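Local coordinates for devB protein (Vibrio cholerae O1 biovar eltor str. N16961, PDB 1Y89), which probably hydrolyses 6-phosphogluconolactone to 6-phosphogluconate in the pentose phosphate pathway, at the interface of chains A and B. Residues are numbered along the deposited sequence; one frame, centred on the assembly and turned at random. Chains: chain A/B, devB protein.

The interface of chains A and B. Residues chain A 204, 237; chain B 204, 237.
A:His204 and B:His204 reach toward each other from opposite directions and meet across the two-fold axis through their imidazole edges, the planes turned only modestly against each other, edge to edge without stacking. The ring nitrogens NE2 of A:His204 and NE2 of B:His204 share a hydrogen bond of 2.7 Å, moderately bent at 150° at the hydrogen. Donor and acceptor cannot be told apart, but one nitrogen must give the proton and the other take it, so joint protonation of both rings would probably be disfavoured. In each histidine CG lies anti to the backbone N (chi1 near -160°), which sets the ring beside the carbonyl carbon and, with chi2 near 70°, points NE2 at its mate.

Within this patch the apolar contact across is slight: CE1 of A:His204 lies 3.9 Å from CE1 of B:His204, each carbon near the plane of the other ring, at its edge. Within each subunit, the isoleucine methyl CD1 of A:Ile237 or B:Ile237 sits 3.6 Å above the plane of its own chain's imidazole, over the centre, and probably helps hold the ring's tilt.

Two waters, related by the two-fold, bridge backbone carbonyls across the contact. Water 1 joins O of A:Ile237 to O of B:His204, while water 2 joins O of A:His204 to O of B:Ile237, tying each C-terminal tail to the partner's helix end.

This small polar patch helps join the two subunits of the deposited assembly, though the structure alone does not show whether the dimer is biological.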
loop_
_atom_site.group_PDB
_atom_site.type_symbol
_atom_site.label_atom_id
_atom_site.label_comp_id
_atom_site.label_asym_id
_atom_site.label_seq_id
_atom_site.Cartn_x
_atom_site.Cartn_y
_atom_site.Cartn_z
ATOM N N HIS A 204 10.806 4.512 -12.804
ATOM C CA HIS A 204 9.456 5.086 -12.739
ATOM C C HIS A 204 8.873 5.532 -14.078
ATOM O O HIS A 204 7.665 5.418 -14.304
ATOM C CB HIS A 204 9.407 6.241 -11.749
ATOM C CG HIS A 204 8.025 6.543 -11.277
ATOM N ND1 HIS A 204 7.344 5.712 -10.410
ATOM C CD2 HIS A 204 7.191 7.569 -11.552
ATOM C CE1 HIS A 204 6.142 6.210 -10.187
ATOM N NE2 HIS A 204 6.027 7.340 -10.858
ATOM N N ILE A 237 10.592 12.139 -8.492
ATOM C CA ILE A 237 9.286 11.722 -9.015
ATOM C C ILE A 237 8.103 12.215 -8.180
ATOM O O ILE A 237 6.956 12.126 -8.607
ATOM C CB ILE A 237 9.192 10.196 -9.204
ATOM C CG1 ILE A 237 9.331 9.453 -7.863
ATOM C CG2 ILE A 237 10.267 9.717 -10.198
ATOM C CD1 ILE A 237 8.838 7.963 -7.921
ATOM N N HIS B 204 -0.155 12.892 -11.564
ATOM C CA HIS B 204 1.036 12.084 -11.322
ATOM C C HIS B 204 2.344 12.784 -11.681
ATOM O O HIS B 204 3.378 12.542 -11.024
ATOM C CB HIS B 204 0.922 10.765 -12.084
ATOM C CG HIS B 204 1.917 9.731 -11.650
ATOM N ND1 HIS B 204 1.843 9.106 -10.424
ATOM C CD2 HIS B 204 3.015 9.227 -12.269
ATOM C CE1 HIS B 204 2.855 8.257 -10.306
ATOM N NE2 HIS B 204 3.577 8.308 -11.414
ATOM N N ILE B 237 0.577 6.155 -17.121
ATOM C CA ILE B 237 1.694 6.285 -16.169
ATOM C C ILE B 237 2.404 4.963 -15.862
ATOM O O ILE B 237 3.520 4.948 -15.335
ATOM C CB ILE B 237 1.262 7.001 -14.861
ATOM C CG1 ILE B 237 0.200 6.201 -14.086
ATOM C CG2 ILE B 237 0.750 8.410 -15.187
ATOM C CD1 ILE B 237 -0.009 6.732 -12.616
HETATM O O HOH W 1 5.938 11.811 -11.106
HETATM O O HOH W 2 5.414 6.686 -14.985
#